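Local coordinates for protein TRAP dicarboxylate transporter-DctP subunit (Desulfovibrio desulfuricans subsp. desulfuricans, PDB 4NHB) that acts as the periplasmic solute-binding component of a TRAP transporter and binds sn-glycerol-3-phosphate, probably delivering it to the membrane subunits, at residues H152-K157 / A214-L219; K220-T225 / K281-A286. All coordinates share one frame; numbering follows the deposited sequence.

Contact 1: residues H152-K157 / A214-L219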
ATOM      1  N   HIS A 152      -5.828   7.502   7.681  1.00 13.03           N
ATOM      2  CA  HIS A 152      -6.446   8.468   8.587  1.00 14.21           C
ATOM      3  C   HIS A 152      -5.711   9.800   8.456  1.00 19.15           C
ATOM      4  O   HIS A 152      -4.494   9.816   8.190  1.00 14.45           O
ATOM      5  CB  HIS A 152      -6.344   7.961  10.026  1.00 14.22           C
ATOM      6  CG  HIS A 152      -6.946   6.607  10.206  1.00 12.09           C
ATOM      7  ND1 HIS A 152      -8.245   6.337   9.844  1.00  9.90           N
ATOM      8  CD2 HIS A 152      -6.427   5.439  10.657  1.00 14.38           C
ATOM      9  CE1 HIS A 152      -8.516   5.070  10.101  1.00 16.07           C
ATOM     10  NE2 HIS A 152      -7.424   4.495  10.583  1.00 13.82           N
ATOM     11  N   PHE A 153      -6.433  10.899   8.648  1.00 14.10           N
ATOM     12  CA  PHE A 153      -5.822  12.226   8.530  1.00 23.70           C
ATOM     13  C   PHE A 153      -4.919  12.537   9.709  1.00 19.80           C
ATOM     14  O   PHE A 153      -5.195  12.136  10.832  1.00 20.10           O
ATOM     15  CB  PHE A 153      -6.892  13.317   8.377  1.00 17.93           C
ATOM     16  CG  PHE A 153      -7.597  13.251   7.081  1.00 13.92           C
ATOM     17  CD1 PHE A 153      -7.005  13.741   5.948  1.00 12.58           C
ATOM     18  CD2 PHE A 153      -8.842  12.644   6.983  1.00 19.14           C
ATOM     19  CE1 PHE A 153      -7.634  13.660   4.723  1.00 21.49           C
ATOM     20  CE2 PHE A 153      -9.472  12.546   5.777  1.00 16.77           C
ATOM     21  CZ  PHE A 153      -8.871  13.067   4.639  1.00 19.61           C
ATOM     22  N   TYR A 154      -3.813  13.220   9.423  1.00 18.26           N
ATOM     23  CA  TYR A 154      -2.980  13.820  10.444  1.00 12.52           C
ATOM     24  C   TYR A 154      -2.793  15.314  10.073  1.00 18.09           C
ATOM     25  O   TYR A 154      -2.649  15.637   8.894  1.00 14.04           O
ATOM     26  CB  TYR A 154      -1.613  13.114  10.557  1.00 15.22           C
ATOM     27  CG  TYR A 154      -0.806  13.062   9.268  1.00 16.30           C
ATOM     28  CD1 TYR A 154       0.062  14.088   8.938  1.00 14.55           C
ATOM     29  CD2 TYR A 154      -0.909  11.976   8.374  1.00  9.69           C
ATOM     30  CE1 TYR A 154       0.778  14.063   7.799  1.00 14.68           C
ATOM     31  CE2 TYR A 154      -0.184  11.945   7.234  1.00  7.76           C
ATOM     32  CZ  TYR A 154       0.666  12.996   6.932  1.00 13.39           C
ATOM     33  OH  TYR A 154       1.435  13.015   5.794  1.00  9.16           O
ATOM     34  N   SER A 155      -2.809  16.205  11.071  1.00 16.05           N
ATOM     35  CA  SER A 155      -2.680  17.644  10.820  1.00 14.83           C
ATOM     36  C   SER A 155      -2.302  18.436  12.071  1.00 15.22           C
ATOM     37  O   SER A 155      -2.415  17.950  13.197  1.00 12.36           O
ATOM     38  CB  SER A 155      -3.990  18.200  10.295  1.00 20.77           C
ATOM     39  OG  SER A 155      -5.041  17.772  11.126  1.00 20.31           O
ATOM     40  N   LYS A 156      -1.899  19.682  11.867  1.00 20.61           N
ATOM     41  CA  LYS A 156      -1.556  20.548  13.000  1.00 28.87           C
ATOM     42  C   LYS A 156      -2.791  20.942  13.809  1.00 23.02           C
ATOM     43  O   LYS A 156      -2.728  21.012  15.026  1.00 32.17           O
ATOM     44  CB  LYS A 156      -0.759  21.767  12.524  1.00 26.23           C
ATOM     45  CG  LYS A 156       0.584  21.346  11.958  1.00 26.56           C
ATOM     46  CD  LYS A 156       1.503  22.492  11.619  1.00 33.66           C
ATOM     47  CE  LYS A 156       2.862  21.955  11.186  1.00 33.37           C
ATOM     48  NZ  LYS A 156       3.730  22.998  10.566  1.00 35.37           N
ATOM     49  N   LYS A 157      -3.909  21.158  13.126  1.00 28.68           N
ATOM     50  CA  LYS A 157      -5.173  21.482  13.791  1.00 30.72           C
ATOM     51  C   LYS A 157      -6.264  20.561  13.247  1.00 34.43           C
ATOM     52  O   LYS A 157      -6.272  20.285  12.050  1.00 29.57           O
ATOM     53  CB  LYS A 157      -5.546  22.935  13.529  1.00 32.40           C
ATOM     54  CG  LYS A 157      -4.359  23.875  13.687  1.00 46.91           C
ATOM     55  CD  LYS A 157      -4.756  25.276  14.105  1.00 55.79           C
ATOM     56  CE  LYS A 157      -4.881  26.212  12.914  1.00 59.96           C
ATOM     57  NZ  LYS A 157      -5.114  27.607  13.387  1.00 62.51           N
ATOM     58  N   ALA A 214       0.278   2.792  10.865  1.00 12.19           N
ATOM     59  CA  ALA A 214       1.618   2.249  10.941  1.00 14.33           C
ATOM     60  C   ALA A 214       2.650   3.317  10.545  1.00 12.22           C
ATOM     61  O   ALA A 214       3.710   3.428  11.142  1.00  9.45           O
ATOM     62  CB  ALA A 214       1.761   0.996  10.032  1.00  9.96           C
ATOM     63  N   ASP A 215       2.311   4.113   9.544  1.00  9.53           N
ATOM     64  CA  ASP A 215       3.227   5.131   9.035  1.00  9.13           C
ATOM     65  C   ASP A 215       3.213   6.355   9.942  1.00 14.91           C
ATOM     66  O   ASP A 215       4.268   6.936  10.257  1.00  8.05           O
ATOM     67  CB  ASP A 215       2.858   5.482   7.581  1.00  6.81           C
ATOM     68  CG  ASP A 215       3.254   4.402   6.585  1.00 13.68           C
ATOM     69  OD1 ASP A 215       4.000   3.478   6.998  1.00 12.51           O
ATOM     70  OD2 ASP A 215       2.812   4.495   5.382  1.00  8.00           O
ATOM     71  N   ILE A 216       2.030   6.721  10.427  1.00 13.17           N
ATOM     72  CA  ILE A 216       1.931   7.855  11.326  1.00  8.77           C
ATOM     73  C   ILE A 216       2.752   7.625  12.587  1.00 15.65           C
ATOM     74  O   ILE A 216       3.441   8.533  13.032  1.00 10.59           O
ATOM     75  CB  ILE A 216       0.477   8.133  11.706  1.00  8.62           C
ATOM     76  CG1 ILE A 216      -0.267   8.694  10.509  1.00  8.70           C
ATOM     77  CG2 ILE A 216       0.405   9.055  12.900  1.00 11.34           C
ATOM     78  CD1 ILE A 216      -1.777   8.588  10.642  1.00 10.92           C
ATOM     79  N   VAL A 217       2.703   6.414  13.154  1.00  8.60           N
ATOM     80  CA  VAL A 217       3.477   6.133  14.352  1.00  8.63           C
ATOM     81  C   VAL A 217       4.956   5.925  14.039  1.00 14.24           C
ATOM     82  O   VAL A 217       5.825   6.419  14.744  1.00 16.13           O
ATOM     83  CB  VAL A 217       2.916   4.902  15.098  1.00 15.98           C
ATOM     84  CG1 VAL A 217       3.971   4.297  16.047  1.00 22.62           C
ATOM     85  CG2 VAL A 217       1.650   5.316  15.830  1.00 20.81           C
ATOM     86  N   SER A 218       5.229   5.197  12.966  1.00 14.38           N
ATOM     87  CA  SER A 218       6.586   4.929  12.570  1.00 16.36           C
ATOM     88  C   SER A 218       7.384   6.198  12.350  1.00 16.96           C
ATOM     89  O   SER A 218       8.544   6.269  12.783  1.00 10.13           O
ATOM     90  CB  SER A 218       6.632   4.048  11.322  1.00 17.64           C
ATOM     91  OG  SER A 218       7.965   3.886  10.952  1.00 19.98           O
ATOM     92  N   LEU A 219       6.788   7.198  11.702  1.00 11.01           N
ATOM     93  CA  LEU A 219       7.497   8.455  11.468  1.00 11.71           C
ATOM     94  C   LEU A 219       7.296   9.472  12.587  1.00 15.08           C
ATOM     95  O   LEU A 219       7.776  10.608  12.512  1.00 13.86           O
ATOM     96  CB  LEU A 219       7.083   9.061  10.123  1.00  9.64           C
ATOM     97  CG  LEU A 219       7.800   8.529   8.856  1.00 12.93           C
ATOM     98  CD1 LEU A 219       7.617   7.003   8.678  1.00 12.33           C
ATOM     99  CD2 LEU A 219       7.276   9.277   7.638  1.00 22.33           C
TER
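Just beyond Tyr154, which together with His152 receives Ile216, Ser155 OG donates to Lys157 O at 2.9 Å and fastens the turn at the end of strand 146-155. The donor stands well above the carbonyl plane, 60° out of it. Contact with helix 213-218 is apolar and depends on one side chain, Ile216, which reaches from the last turn toward the strand. Its CG1 lies beside the backbone N and the chain runs on extended (chi2 162°), carrying CD1 outward. Ile216 CG1 comes obliquely to the Tyr154 ring, 4.0 Å from Tyr154 CD2. Ile216 CD1 reaches the strand backbone and lies 3.9 Å from His152 O. Tyr154 CG sits between its own N and carbonyl carbon (chi1 56°), which swings the ring toward the helix, so that Tyr154 CD2 is the atom met by the isoleucine. Both residues are buried. His152 and Tyr154 are also tied by backbone hydrogen bonds to Ser211 and Gly209 of strand 208-212, the strand that leads into helix 213-218. On the helix, Asp215 OD2 makes a salt bridge to Lys37, a ligand-binding residue, and the side chain of Tyr154 is about 4 Å from that of Arg171, another one. The arrangement is a short helix packed against a strand of the mixed sheet in a periplasmic binding protein fold, forming part of the second shell around the sn-glycerol-3-phosphate pocket.

Contact 2: residues K220-T225 / K281-A286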
ATOM      1  N   LYS A 220       6.600   9.040  13.627  1.00 15.89           N
ATOM      2  CA  LYS A 220       6.277   9.883  14.769  1.00 19.77           C
ATOM      3  C   LYS A 220       5.672  11.214  14.312  1.00 28.44           C
ATOM      4  O   LYS A 220       6.041  12.289  14.780  1.00 25.99           O
ATOM      5  CB  LYS A 220       7.512  10.095  15.645  1.00 22.72           C
ATOM      6  CG  LYS A 220       8.081   8.785  16.211  1.00 27.59           C
ATOM      7  CD  LYS A 220       9.247   9.029  17.153  1.00 33.58           C
ATOM      8  CE  LYS A 220       9.893   7.720  17.588  1.00 44.87           C
ATOM      9  NZ  LYS A 220      10.468   6.944  16.443  1.00 51.36           N
ATOM     10  N   MET A 221       4.718  11.114  13.405  1.00 21.32           N
ATOM     11  CA  MET A 221       4.083  12.283  12.811  1.00 21.28           C
ATOM     12  C   MET A 221       3.337  13.105  13.861  1.00 24.59           C
ATOM     13  O   MET A 221       3.236  14.337  13.743  1.00 22.25           O
ATOM     14  CB  MET A 221       3.124  11.849  11.719  1.00 18.20           C
ATOM     15  CG  MET A 221       3.790  11.108  10.503  1.00 20.34           C
ATOM     16  SD  MET A 221       2.590  11.051   9.144  1.00 14.57           S
ATOM     17  CE  MET A 221       3.330   9.920   7.918  1.00 13.97           C
ATOM     18  N   TYR A 222       2.840  12.419  14.888  1.00 21.99           N
ATOM     19  CA  TYR A 222       1.975  13.040  15.914  1.00 27.20           C
ATOM     20  C   TYR A 222       2.732  14.045  16.785  1.00 24.60           C
ATOM     21  O   TYR A 222       2.113  14.881  17.415  1.00 22.47           O
ATOM     22  CB  TYR A 222       1.297  11.970  16.785  1.00 22.86           C
ATOM     23  CG  TYR A 222       2.260  10.979  17.380  1.00 27.25           C
ATOM     24  CD1 TYR A 222       2.943  11.280  18.553  1.00 29.31           C
ATOM     25  CD2 TYR A 222       2.493   9.744  16.777  1.00 21.57           C
ATOM     26  CE1 TYR A 222       3.826  10.405  19.103  1.00 34.08           C
ATOM     27  CE2 TYR A 222       3.380   8.855  17.327  1.00 22.42           C
ATOM     28  CZ  TYR A 222       4.050   9.196  18.500  1.00 33.16           C
ATOM     29  OH  TYR A 222       4.953   8.334  19.084  1.00 39.22           O
ATOM     30  N   GLU A 223       4.062  13.993  16.755  1.00 23.95           N
ATOM     31  CA  GLU A 223       4.915  14.992  17.395  1.00 26.58           C
ATOM     32  C   GLU A 223       4.868  16.370  16.718  1.00 31.46           C
ATOM     33  O   GLU A 223       5.250  17.370  17.315  1.00 29.53           O
ATOM     34  CB  GLU A 223       6.373  14.513  17.398  1.00 26.20           C
ATOM     35  CG  GLU A 223       6.674  13.466  18.471  1.00 31.40           C
ATOM     36  CD  GLU A 223       8.099  12.959  18.429  1.00 36.43           C
ATOM     37  OE1 GLU A 223       8.872  13.341  17.517  1.00 35.79           O
ATOM     38  OE2 GLU A 223       8.443  12.150  19.316  1.00 37.57           O
ATOM     39  N   ILE A 224       4.454  16.401  15.458  1.00 26.91           N
ATOM     40  CA  ILE A 224       4.422  17.629  14.663  1.00 26.95           C
ATOM     41  C   ILE A 224       2.987  17.961  14.262  1.00 23.41           C
ATOM     42  O   ILE A 224       2.566  19.114  14.284  1.00 19.88           O
ATOM     43  CB  ILE A 224       5.342  17.477  13.413  1.00 18.27           C
ATOM     44  CG1 ILE A 224       6.791  17.364  13.871  1.00 29.54           C
ATOM     45  CG2 ILE A 224       5.200  18.638  12.467  1.00 13.76           C
ATOM     46  CD1 ILE A 224       7.734  16.871  12.808  1.00 26.99           C
ATOM     47  N   THR A 225       2.236  16.930  13.893  1.00 18.66           N
ATOM     48  CA  THR A 225       0.840  17.056  13.497  1.00 14.46           C
ATOM     49  C   THR A 225       0.028  16.178  14.431  1.00 22.20           C
ATOM     50  O   THR A 225      -0.242  15.022  14.127  1.00 26.96           O
ATOM     51  CB  THR A 225       0.625  16.553  12.064  1.00 11.58           C
ATOM     52  OG1 THR A 225       1.200  15.232  11.909  1.00 14.00           O
ATOM     53  CG2 THR A 225       1.290  17.486  11.080  1.00 16.49           C
ATOM     54  N   LYS A 281      -3.415   3.513  18.046  1.00 17.01           N
ATOM     55  CA  LYS A 281      -4.410   4.480  18.461  1.00 14.40           C
ATOM     56  C   LYS A 281      -4.161   4.834  19.925  1.00 19.40           C
ATOM     57  O   LYS A 281      -4.220   6.012  20.333  1.00 21.94           O
ATOM     58  CB  LYS A 281      -5.815   3.880  18.239  1.00 13.68           C
ATOM     59  CG  LYS A 281      -6.433   4.220  16.908  1.00 13.84           C
ATOM     60  CD  LYS A 281      -7.675   3.340  16.600  1.00 20.60           C
ATOM     61  CE  LYS A 281      -8.123   3.489  15.134  1.00 24.14           C
ATOM     62  NZ  LYS A 281      -9.077   2.416  14.672  1.00 29.39           N
ATOM     63  N   ALA A 282      -3.879   3.809  20.717  1.00 23.83           N
ATOM     64  CA  ALA A 282      -3.607   4.008  22.122  1.00 31.84           C
ATOM     65  C   ALA A 282      -2.412   4.949  22.205  1.00 34.99           C
ATOM     66  O   ALA A 282      -2.510   6.027  22.781  1.00 32.41           O
ATOM     67  CB  ALA A 282      -3.320   2.683  22.804  1.00 31.19           C
ATOM     68  N   THR A 283      -1.313   4.549  21.564  1.00 31.51           N
ATOM     69  CA  THR A 283      -0.057   5.287  21.594  1.00 21.95           C
ATOM     70  C   THR A 283      -0.234   6.775  21.289  1.00 27.05           C
ATOM     71  O   THR A 283       0.328   7.621  21.977  1.00 34.56           O
ATOM     72  CB  THR A 283       0.952   4.695  20.597  1.00 16.55           C
ATOM     73  OG1 THR A 283       1.228   3.329  20.936  1.00 24.63           O
ATOM     74  CG2 THR A 283       2.240   5.466  20.612  1.00 21.29           C
ATOM     75  N   ILE A 284      -1.002   7.094  20.254  1.00 25.88           N
ATOM     76  CA  ILE A 284      -1.291   8.483  19.933  1.00 23.41           C
ATOM     77  C   ILE A 284      -1.909   9.186  21.138  1.00 30.18           C
ATOM     78  O   ILE A 284      -1.465  10.264  21.526  1.00 27.83           O
ATOM     79  CB  ILE A 284      -2.188   8.576  18.702  1.00 16.30           C
ATOM     80  CG1 ILE A 284      -1.402   8.056  17.484  1.00 18.66           C
ATOM     81  CG2 ILE A 284      -2.575   9.983  18.416  1.00 18.11           C
ATOM     82  CD1 ILE A 284      -2.170   8.079  16.232  1.00 17.74           C
ATOM     83  N   LEU A 285      -2.896   8.548  21.756  1.00 26.92           N
ATOM     84  CA  LEU A 285      -3.655   9.172  22.842  1.00 27.93           C
ATOM     85  C   LEU A 285      -2.830   9.306  24.112  1.00 31.46           C
ATOM     86  O   LEU A 285      -3.094  10.188  24.938  1.00 28.86           O
ATOM     87  CB  LEU A 285      -4.920   8.378  23.150  1.00 27.38           C
ATOM     88  CG  LEU A 285      -6.009   8.381  22.075  1.00 22.87           C
ATOM     89  CD1 LEU A 285      -7.216   7.634  22.586  1.00 28.64           C
ATOM     90  CD2 LEU A 285      -6.379   9.784  21.671  1.00 21.76           C
ATOM     91  N   ALA A 286      -1.848   8.424  24.276  1.00 24.93           N
ATOM     92  CA  ALA A 286      -0.900   8.520  25.382  1.00 27.09           C
ATOM     93  C   ALA A 286       0.114   9.674  25.239  1.00 35.08           C
ATOM     94  O   ALA A 286       0.592  10.215  26.236  1.00 43.79           O
ATOM     95  CB  ALA A 286      -0.145   7.185  25.528  1.00 24.96           C
TER
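Tyr222 meets Ile284 and Thr283 where a Schellman motif, with Lys220 at positive phi, ends helix 213-218 and hands over to a 3-10 segment at 221-223 beside the last turn of helix 252-286. In the first shell the phenol ring does the touching. Tyr222 CD2 is 4.3 Å from Ile284 CG1, which approaches obliquely. Tyr222 OH is 4.2 Å from Thr283 CG2, a methyl near the hydroxyl end of the ring. The contact is thus a modest van der Waals one, mostly apolar, joining a helix-terminating turn to a long helix some distance from the ligand pocket. On the helix side, Thr283 OG1 is hydrogen-bonded to Lys279 O, one turn back, and CG2 is the branch that meets the tyrosine; Ile284 also packs on Leu213 of helix 213-218, so the long helix rests on both the short helix and the turn after it. On the other side, the Tyr222 ring stands over the backbone two residues earlier: with chi1 at 53° it bends back so that Lys220 C lies 4.3 Å above the ring plane, toward the rim. The turn that presents this ring is drawn together at Met221 O, which accepts from Ile224 N, from Thr225 N at 2.8 Å and from the Thr225 hydroxyl. That last donor, Thr225 OG1, lies 2.9 Å from Met221 O and 63° out of its carbonyl plane.

How the contacts relate
Following the chain from its N terminus, strand 146-155 comes first, and contact 1 closes the 56-residue excursion that ends at helix 213-218. Contact 2 opens with the very next residue, Lys220, and closes a second excursion, of 55 residues, on helix 252-286. The two loops therefore lie in series, neither nested nor crossed. They share a junction: Ile216 O and Met221 N, 2.9 Å apart, probably hydrogen-bond across the helix end, and Tyr154 of contact 1 packs with CE2 3.5 Å from Met221 SD. Helix 213-218 and the turn after it are thereby held between the sheet and the long helix.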